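Local atomic coordinates of endoglucanase (Clostridium thermocellum, PDB entry 2E4T), a protein that hydrolyses internal beta-1,4-glucosidic bonds of cellulose and probably xyloglucan, this chain being the family 44 catalytic part of a longer multidomain enzyme. Residues A18-I23 with T420-E425; R133-K138 with D154-D159. All coordinates share one frame; numbering follows the deposited sequence. Where two conformers were deposited one is given.

Contact 1 (A18-I23 with T420-E425); sequences AERKPI and TSVKCE
The first torsions of E19 and K423 start their chains toward one another: E19 places CG beside its backbone N (chi1 -56°), while K423 holds CG anti to its own N (chi1 -177°). The K423 chain then runs on extended and bends only at its last torsion, 61°, which sets NZ against the E19 carboxylate. The two side chains cross obliquely, and the salt bridge K423 NZ to E19 OE2 measures 2.9 Å, with the ammonium above the carboxylate plane. E425 OE2 receives the same ammonium, also from above its plane, at 2.9 Å from K423 NZ. The two acids come within 4.0 Å, E19 OE1 to E425 OE2. Shared ammonium and a bridging water that donates to both of these oxygens would temper their repulsion.

The network sits beside an antiparallel strand pair of the beta-sandwich domain, whose sheet sets 420-426 between 8-22 and 432-439. K21 and S421 form a hydrogen-bonded pair: K21 N to S421 O is 3.1 Å and S421 N to K21 O is 2.8 Å. P22 and T420 follow as a non-hydrogen-bonded pair. E19 has a left-handed backbone conformation, consistent with the break in strand 8-22; K423 N nevertheless reaches A18 O at 3.0 Å, and a second water joins E19 O to S421 OG. The R20 chain lies beside V422, pointing the same way, CG to CG1 4.1 Å, and its guanidinium goes on to bond T16 and E441. I23 CG1 rests against S421 CB at 3.8 Å.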
ATOM      1  N   ALA A  18      18.212 -17.070  12.583  1.00  8.71           N
ATOM      2  CA  ALA A  18      16.924 -17.708  12.702  1.00  8.82           C
ATOM      3  C   ALA A  18      15.848 -16.899  11.971  1.00  8.15           C
ATOM      4  O   ALA A  18      15.837 -15.652  11.959  1.00  7.82           O
ATOM      5  CB  ALA A  18      16.516 -17.840  14.149  1.00  9.76           C
ATOM      6  N   GLU A  19      14.901 -17.646  11.394  1.00  8.09           N
ATOM      7  CA  GLU A  19      13.701 -17.051  10.808  1.00  8.50           C
ATOM      8  C   GLU A  19      14.059 -16.071   9.693  1.00  7.65           C
ATOM      9  O   GLU A  19      13.297 -15.134   9.441  1.00  8.54           O
ATOM     10  CB  GLU A  19      12.753 -16.463  11.823  1.00  9.27           C
ATOM     11  CG  GLU A  19      12.368 -17.544  12.858  1.00 11.69           C
ATOM     12  CD  GLU A  19      11.516 -17.045  14.005  1.00 12.73           C
ATOM     13  OE1 GLU A  19      11.068 -15.881  14.040  1.00 14.40           O
ATOM     14  OE2 GLU A  19      11.280 -17.833  14.943  1.00 15.30           O
ATOM     15  N   ARG A  20      15.127 -16.333   8.960  1.00  7.67           N
ATOM     16  CA  ARG A  20      15.513 -15.405   7.909  1.00  7.01           C
ATOM     17  C   ARG A  20      14.485 -15.435   6.784  1.00  7.43           C
ATOM     18  O   ARG A  20      14.099 -16.510   6.315  1.00  8.62           O
ATOM     19  CB  ARG A  20      16.887 -15.722   7.324  1.00  7.83           C
ATOM     20  CG  ARG A  20      18.043 -15.508   8.302  1.00  8.10           C
ATOM     21  CD  ARG A  20      19.395 -15.687   7.592  1.00  8.43           C
ATOM     22  NE  ARG A  20      20.488 -15.360   8.503  1.00  8.40           N
ATOM     23  CZ  ARG A  20      21.733 -15.196   8.106  1.00  8.55           C
ATOM     24  NH1 ARG A  20      22.108 -15.430   6.875  1.00  9.21           N
ATOM     25  NH2 ARG A  20      22.636 -14.777   9.027  1.00  9.58           N
ATOM     26  N   LYS A  21      14.093 -14.244   6.325  1.00  7.18           N
ATOM     27  CA  LYS A  21      13.114 -14.146   5.242  1.00  8.67           C
ATOM     28  C   LYS A  21      13.305 -12.829   4.549  1.00  6.95           C
ATOM     29  O   LYS A  21      13.539 -11.807   5.198  1.00  7.29           O
ATOM     30  CB  LYS A  21      11.703 -14.407   5.713  1.00 12.26           C
ATOM     31  CG  LYS A  21      11.359 -13.531   6.806  0.40 15.81           C
ATOM     32  CD  LYS A  21       9.913 -13.642   7.200  0.40 18.36           C
ATOM     33  CE  LYS A  21       9.564 -14.982   7.822  0.40 19.20           C
ATOM     34  NZ  LYS A  21      10.259 -15.158   9.153  0.40 13.59           N
ATOM     35  N   PRO A  22      13.169 -12.791   3.218  1.00  6.24           N
ATOM     36  CA  PRO A  22      13.351 -11.520   2.523  1.00  6.29           C
ATOM     37  C   PRO A  22      12.215 -10.535   2.894  1.00  6.03           C
ATOM     38  O   PRO A  22      11.048 -10.924   2.991  1.00  6.79           O
ATOM     39  CB  PRO A  22      13.285 -11.911   1.056  1.00  7.91           C
ATOM     40  CG  PRO A  22      12.496 -13.164   1.003  1.00  8.81           C
ATOM     41  CD  PRO A  22      12.851 -13.902   2.291  1.00  7.90           C
ATOM     42  N   ILE A  23      12.600  -9.274   3.015  1.00  5.73           N
ATOM     43  CA  ILE A  23      11.655  -8.158   3.137  1.00  5.42           C
ATOM     44  C   ILE A  23      11.486  -7.575   1.731  1.00  5.40           C
ATOM     45  O   ILE A  23      12.448  -7.167   1.088  1.00  5.96           O
ATOM     46  CB  ILE A  23      12.197  -7.071   4.077  1.00  5.34           C
ATOM     47  CG1 ILE A  23      12.325  -7.646   5.489  1.00  6.37           C
ATOM     48  CG2 ILE A  23      11.282  -5.838   4.046  1.00  5.92           C
ATOM     49  CD1 ILE A  23      13.054  -6.714   6.469  1.00  7.10           C
ATOM     50  N   THR A 420      16.725  -8.516   4.685  1.00  5.74           N
ATOM     51  CA  THR A 420      16.416  -9.860   5.167  1.00  5.96           C
ATOM     52  C   THR A 420      16.027  -9.743   6.641  1.00  5.52           C
ATOM     53  O   THR A 420      16.857  -9.365   7.493  1.00  6.49           O
ATOM     54  CB  THR A 420      17.633 -10.776   4.997  1.00  6.33           C
ATOM     55  OG1 THR A 420      17.891 -10.892   3.602  1.00  6.96           O
ATOM     56  CG2 THR A 420      17.362 -12.173   5.585  1.00  7.23           C
ATOM     57  N   SER A 421      14.749 -10.036   6.934  1.00  5.89           N
ATOM     58  CA  SER A 421      14.271 -10.064   8.296  1.00  5.61           C
ATOM     59  C   SER A 421      14.902 -11.203   9.080  1.00  5.98           C
ATOM     60  O   SER A 421      15.087 -12.310   8.509  1.00  6.77           O
ATOM     61  CB  SER A 421      12.752 -10.290   8.220  1.00  6.49           C
ATOM     62  OG  SER A 421      12.161 -10.448   9.509  1.00  7.01           O
ATOM     63  N   VAL A 422      15.237 -10.978  10.360  1.00  6.11           N
ATOM     64  CA  VAL A 422      15.743 -12.016  11.222  1.00  6.32           C
ATOM     65  C   VAL A 422      14.951 -12.008  12.529  1.00  6.85           C
ATOM     66  O   VAL A 422      14.299 -10.981  12.909  1.00  7.32           O
ATOM     67  CB  VAL A 422      17.252 -11.929  11.501  1.00  6.94           C
ATOM     68  CG1 VAL A 422      18.005 -11.895  10.202  1.00  7.69           C
ATOM     69  CG2 VAL A 422      17.604 -10.726  12.369  1.00  7.72           C
ATOM     70  N   LYS A 423      15.047 -13.111  13.281  1.00  6.83           N
ATOM     71  CA  LYS A 423      14.271 -13.249  14.500  1.00  7.16           C
ATOM     72  C   LYS A 423      14.636 -12.164  15.534  1.00  7.03           C
ATOM     73  O   LYS A 423      15.817 -11.981  15.876  1.00  7.61           O
ATOM     74  CB  LYS A 423      14.549 -14.647  15.113  1.00  8.19           C
ATOM     75  CG  LYS A 423      13.720 -14.931  16.356  1.00 10.06           C
ATOM     76  CD  LYS A 423      13.950 -16.396  16.810  1.00 11.31           C
ATOM     77  CE  LYS A 423      13.012 -16.765  17.986  1.00 13.05           C
ATOM     78  NZ  LYS A 423      11.554 -16.655  17.576  1.00 15.49           N
ATOM     79  N   CYS A 424      13.591 -11.511  16.078  1.00  7.51           N
ATOM     80  CA  CYS A 424      13.801 -10.407  17.018  1.00  7.34           C
ATOM     81  C   CYS A 424      12.538 -10.346  17.885  1.00  7.49           C
ATOM     82  O   CYS A 424      11.467  -9.991  17.382  1.00  9.17           O
ATOM     83  CB  CYS A 424      13.998  -9.093  16.264  1.00  7.99           C
ATOM     84  SG  CYS A 424      14.152  -7.648  17.303  1.00  8.51           S
ATOM     85  N   GLU A 425      12.663 -10.735  19.149  1.00  8.86           N
ATOM     86  CA  GLU A 425      11.530 -10.863  20.055  1.00  8.99           C
ATOM     87  C   GLU A 425      11.646  -9.839  21.166  1.00  8.83           C
ATOM     88  O   GLU A 425      12.733  -9.651  21.690  1.00 11.94           O
ATOM     89  CB  GLU A 425      11.466 -12.284  20.624  1.00 10.86           C
ATOM     90  CG  GLU A 425      11.460 -13.420  19.576  1.00 12.38           C
ATOM     91  CD  GLU A 425      10.316 -13.388  18.622  1.00 14.09           C
ATOM     92  OE1 GLU A 425       9.257 -12.793  18.919  1.00 15.06           O
ATOM     93  OE2 GLU A 425      10.447 -13.990  17.519  1.00 16.46           O
TER
HETATM   94  O   HOH W   1      12.498 -12.907  10.891  1.00 11.56           O
HETATM   95  O   HOH W   2       9.013 -15.362  15.764  1.00 26.22           O

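Contact 2 (R133-K138 with D154-D159); sequences RWKEVK and DYVYMD. With CA (calcium ion), chain C; GOL (glycerol), chain H.
E136 and Y155, neighbours on two parallel strands, jointly hold one hydroxyl of a glycerol molecule, probably left from the crystallisation liquor. Glycerol O3 donates to E136 OE1 at 2.6 Å and accepts from Y155 OH at 3.0 Å; it lies in the plane of the tyrosine ring, at its edge. The E136 carboxylate also stands at the ring edge, its plane turned 85° from the ring. Chi1 of -177° puts CG anti to the backbone N, and the extended chain runs alongside the tyrosine. K138 was deposited in two conformers. In the one given, NZ pairs with E136 OE2 but crowds the Y155 ring too closely to be trusted, so that arrangement is doubtful.

Strands 134-138 and 155-157 complete a small mixed sheet with 114-116, the backbone ladder running E136 N to D154 O, V156 N to E136 O (2.9 Å) and K138 N to V156 O (2.9 Å). A fourth bond, M158 N to K138 O at 3.0 Å, carries the ladder into the first turn of helix 158-169, with Y157 at the N-cap. The M158 and V137 side chains cross at about a right angle, CG of M158 3.8 Å from CG1 of V137; V156 crosses K135 likewise, its CG2 3.6 Å from K135 CB. The carbonyl of Y155, which takes no part in this ladder, binds calcium: O lies 2.3 Å from the ion, whose shell E54, D150, D153 and two waters complete.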
ATOM      1  N   ARG A 133     -20.898  12.052 -22.831  1.00  6.21           N
ATOM      2  CA  ARG A 133     -19.884  12.463 -21.856  1.00  6.18           C
ATOM      3  C   ARG A 133     -18.843  11.362 -21.588  1.00  5.86           C
ATOM      4  O   ARG A 133     -17.880  11.636 -20.854  1.00  6.19           O
ATOM      5  CB  ARG A 133     -20.541  12.856 -20.532  1.00  6.37           C
ATOM      6  CG  ARG A 133     -21.614  13.940 -20.689  1.00  6.69           C
ATOM      7  CD  ARG A 133     -21.128  15.220 -21.337  1.00  7.12           C
ATOM      8  NE  ARG A 133     -19.959  15.794 -20.669  1.00  6.80           N
ATOM      9  CZ  ARG A 133     -19.997  16.477 -19.531  1.00  6.34           C
ATOM     10  NH1 ARG A 133     -21.154  16.685 -18.902  1.00  7.29           N
ATOM     11  NH2 ARG A 133     -18.846  16.929 -19.013  1.00  7.31           N
ATOM     12  N   TRP A 134     -19.040  10.173 -22.140  1.00  6.13           N
ATOM     13  CA  TRP A 134     -18.201   9.027 -21.785  1.00  5.79           C
ATOM     14  C   TRP A 134     -17.747   8.285 -23.011  1.00  5.96           C
ATOM     15  O   TRP A 134     -18.474   8.216 -24.037  1.00  7.11           O
ATOM     16  CB  TRP A 134     -19.039   8.054 -20.905  1.00  6.37           C
ATOM     17  CG  TRP A 134     -19.560   8.652 -19.656  1.00  5.67           C
ATOM     18  CD1 TRP A 134     -20.848   9.009 -19.401  1.00  5.87           C
ATOM     19  CD2 TRP A 134     -18.817   8.987 -18.467  1.00  5.73           C
ATOM     20  NE1 TRP A 134     -20.984   9.530 -18.143  1.00  6.12           N
ATOM     21  CE2 TRP A 134     -19.737   9.538 -17.538  1.00  5.92           C
ATOM     22  CE3 TRP A 134     -17.455   8.925 -18.131  1.00  6.25           C
ATOM     23  CZ2 TRP A 134     -19.326   9.959 -16.280  1.00  6.38           C
ATOM     24  CZ3 TRP A 134     -17.051   9.372 -16.893  1.00  6.88           C
ATOM     25  CH2 TRP A 134     -17.989   9.878 -15.978  1.00  6.70           C
ATOM     26  N   LYS A 135     -16.608   7.616 -22.875  1.00  6.05           N
ATOM     27  CA  LYS A 135     -16.170   6.608 -23.837  1.00  6.37           C
ATOM     28  C   LYS A 135     -16.202   5.238 -23.160  1.00  5.72           C
ATOM     29  O   LYS A 135     -15.830   5.116 -21.970  1.00  6.58           O
ATOM     30  CB  LYS A 135     -14.745   6.889 -24.311  1.00  6.90           C
ATOM     31  CG  LYS A 135     -14.560   8.230 -24.990  1.00  8.49           C
ATOM     32  CD  LYS A 135     -15.400   8.415 -26.226  1.00  9.22           C
ATOM     33  CE  LYS A 135     -15.152   9.764 -26.897  1.00 11.95           C
ATOM     34  NZ  LYS A 135     -16.031   9.905 -28.120  1.00 14.30           N
ATOM     35  N   GLU A 136     -16.677   4.225 -23.876  1.00  6.56           N
ATOM     36  CA  GLU A 136     -16.719   2.883 -23.361  1.00  6.45           C
ATOM     37  C   GLU A 136     -15.323   2.256 -23.362  1.00  6.37           C
ATOM     38  O   GLU A 136     -14.630   2.328 -24.384  1.00  6.93           O
ATOM     39  CB  GLU A 136     -17.678   2.032 -24.239  1.00  6.98           C
ATOM     40  CG  GLU A 136     -17.837   0.597 -23.716  1.00  8.66           C
ATOM     41  CD  GLU A 136     -18.616  -0.295 -24.632  1.00  9.09           C
ATOM     42  OE1 GLU A 136     -19.618   0.170 -25.230  1.00 10.25           O
ATOM     43  OE2 GLU A 136     -18.225  -1.499 -24.772  1.00 11.94           O
ATOM     44  N   VAL A 137     -14.940   1.649 -22.242  1.00  6.35           N
ATOM     45  CA  VAL A 137     -13.680   0.941 -22.188  1.00  6.19           C
ATOM     46  C   VAL A 137     -13.841  -0.476 -22.682  1.00  6.34           C
ATOM     47  O   VAL A 137     -14.769  -1.193 -22.269  1.00  7.09           O
ATOM     48  CB  VAL A 137     -13.160   0.898 -20.728  1.00  6.99           C
ATOM     49  CG1 VAL A 137     -11.931   0.018 -20.649  1.00  8.14           C
ATOM     50  CG2 VAL A 137     -12.840   2.348 -20.288  1.00  8.99           C
ATOM     51  N   LYS A 138     -12.940  -0.880 -23.582  1.00  6.25           N
ATOM     52  CA  LYS A 138     -12.793  -2.283 -23.958  1.00  6.70           C
ATOM     53  C   LYS A 138     -11.397  -2.706 -23.559  1.00  6.33           C
ATOM     54  O   LYS A 138     -10.421  -1.937 -23.742  1.00  7.88           O
ATOM     55  CB  LYS A 138     -13.043  -2.494 -25.458  1.00  8.14           C
ATOM     56  CG  LYS A 138     -14.514  -2.354 -25.800  1.00 11.13           C
ATOM     57  CD  LYS A 138     -14.781  -2.718 -27.232  1.00 13.52           C
ATOM     58  CE  LYS A 138     -16.260  -3.030 -27.521  1.00 17.59           C
ATOM     59  NZ  LYS A 138     -17.111  -1.781 -27.254  0.50 24.23           N
ATOM     60  N   ASP A 154     -15.745   5.861 -30.230  1.00 10.91           N
ATOM     61  CA  ASP A 154     -16.550   5.692 -29.014  1.00 11.10           C
ATOM     62  C   ASP A 154     -15.872   4.881 -27.900  1.00  9.36           C
ATOM     63  O   ASP A 154     -16.475   4.688 -26.837  1.00  9.89           O
ATOM     64  CB  ASP A 154     -17.897   5.010 -29.349  1.00 14.24           C
ATOM     65  CG  ASP A 154     -18.773   5.845 -30.258  1.00 17.86           C
ATOM     66  OD1 ASP A 154     -18.542   7.072 -30.319  1.00 21.90           O
ATOM     67  OD2 ASP A 154     -19.714   5.254 -30.842  1.00 24.09           O
ATOM     68  N   TYR A 155     -14.607   4.462 -28.120  1.00  9.36           N
ATOM     69  CA  TYR A 155     -13.992   3.441 -27.292  1.00  7.92           C
ATOM     70  C   TYR A 155     -12.610   3.847 -26.858  1.00  7.32           C
ATOM     71  O   TYR A 155     -11.914   4.543 -27.557  1.00  8.61           O
ATOM     72  CB  TYR A 155     -13.847   2.103 -28.066  1.00  8.86           C
ATOM     73  CG  TYR A 155     -15.200   1.625 -28.514  1.00  9.93           C
ATOM     74  CD1 TYR A 155     -16.077   1.078 -27.592  1.00 10.74           C
ATOM     75  CD2 TYR A 155     -15.632   1.763 -29.834  1.00 14.31           C
ATOM     76  CE1 TYR A 155     -17.367   0.759 -27.927  1.00 13.15           C
ATOM     77  CE2 TYR A 155     -16.937   1.391 -30.204  1.00 14.93           C
ATOM     78  CZ  TYR A 155     -17.784   0.912 -29.244  1.00 13.58           C
ATOM     79  OH  TYR A 155     -19.039   0.579 -29.665  1.00 17.07           O
ATOM     80  N   VAL A 156     -12.217   3.326 -25.672  1.00  6.46           N
ATOM     81  CA  VAL A 156     -10.840   3.462 -25.181  1.00  6.03           C
ATOM     82  C   VAL A 156     -10.370   2.051 -24.813  1.00  5.86           C
ATOM     83  O   VAL A 156     -11.111   1.312 -24.161  1.00  7.12           O
ATOM     84  CB  VAL A 156     -10.820   4.406 -23.966  1.00  6.63           C
ATOM     85  CG1 VAL A 156      -9.493   4.465 -23.330  1.00  6.94           C
ATOM     86  CG2 VAL A 156     -11.260   5.847 -24.404  1.00  6.93           C
ATOM     87  N   TYR A 157      -9.165   1.689 -25.255  1.00  5.75           N
ATOM     88  CA  TYR A 157      -8.720   0.308 -25.155  1.00  5.97           C
ATOM     89  C   TYR A 157      -7.575   0.180 -24.119  1.00  5.71           C
ATOM     90  O   TYR A 157      -6.546   0.863 -24.230  1.00  6.25           O
ATOM     91  CB  TYR A 157      -8.209  -0.189 -26.519  1.00  6.44           C
ATOM     92  CG  TYR A 157      -9.314  -0.138 -27.548  1.00  6.37           C
ATOM     93  CD1 TYR A 157     -10.308  -1.091 -27.551  1.00  7.44           C
ATOM     94  CD2 TYR A 157      -9.372   0.877 -28.512  1.00  7.01           C
ATOM     95  CE1 TYR A 157     -11.332  -1.064 -28.489  1.00  8.84           C
ATOM     96  CE2 TYR A 157     -10.419   0.927 -29.440  1.00  8.91           C
ATOM     97  CZ  TYR A 157     -11.387  -0.081 -29.423  1.00  8.47           C
ATOM     98  OH  TYR A 157     -12.435  -0.072 -30.319  1.00 10.93           O
ATOM     99  N   MET A 158      -7.774  -0.704 -23.148  1.00  5.42           N
ATOM    100  CA  MET A 158      -6.736  -0.863 -22.119  1.00  5.69           C
ATOM    101  C   MET A 158      -5.457  -1.495 -22.639  1.00  5.47           C
ATOM    102  O   MET A 158      -4.363  -1.073 -22.229  1.00  5.95           O
ATOM    103  CB  MET A 158      -7.257  -1.620 -20.886  1.00  5.89           C
ATOM    104  CG  MET A 158      -8.303  -0.852 -20.097  1.00  5.67           C
ATOM    105  SD  MET A 158      -7.699   0.729 -19.462  1.00  6.05           S
ATOM    106  CE  MET A 158      -8.379   1.875 -20.652  1.00  7.09           C
ATOM    107  N   ASP A 159      -5.560  -2.513 -23.492  1.00  5.71           N
ATOM    108  CA  ASP A 159      -4.329  -3.103 -23.988  1.00  5.65           C
ATOM    109  C   ASP A 159      -3.529  -2.085 -24.839  1.00  5.73           C
ATOM    110  O   ASP A 159      -2.302  -2.116 -24.814  1.00  6.21           O
ATOM    111  CB  ASP A 159      -4.559  -4.455 -24.677  1.00  6.29           C
ATOM    112  CG  ASP A 159      -5.472  -4.435 -25.886  1.00  6.33           C
ATOM    113  OD1 ASP A 159      -6.097  -3.426 -26.249  1.00  6.64           O
ATOM    114  OD2 ASP A 159      -5.549  -5.582 -26.485  1.00  6.99           O
TER
HETATM  115 CA    CA C 701     -10.688   6.111 -28.755  1.00  7.15          CA
HETATM  116  C1  GOL H1603     -23.864  -1.060 -28.559  1.00 20.52           C
HETATM  117  O1  GOL H1603     -24.253  -1.036 -29.901  1.00 16.07           O
HETATM  118  C2  GOL H1603     -22.357  -0.901 -28.620  1.00 19.40           C
HETATM  119  O2  GOL H1603     -22.011   0.361 -29.176  1.00 23.54           O
HETATM  120  C3  GOL H1603     -21.750  -1.203 -27.274  1.00 16.11           C
HETATM  121  O3  GOL H1603     -20.405  -0.955 -27.466  1.00 15.79           O
HETATM  122  O   HOH W   3      -9.817   4.300 -30.029  1.00  9.04           O
HETATM  123  O   HOH W   4     -12.378   7.669 -28.102  1.00 10.82           O

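The two contacts lie on opposite sides of the chain's centre, the centre of contact 1 about 21 Å and that of contact 2 about 28 Å from the centre of the chain. About 46 Å separates their own centres, and the nearest atoms are about 29 Å apart, so neither touches the other. In sequence, contact 2 is nested inside the loop that contact 1 closes: 18-23 and 420-425 pair the N-terminal strand with the first of the C-terminal strands of the sandwich, with the eight-stranded TIM barrel contained between them. Contact 2 carries Y155 of the calcium site; contact 1 lies away from both that site and the zinc site of D35, A395 and E401.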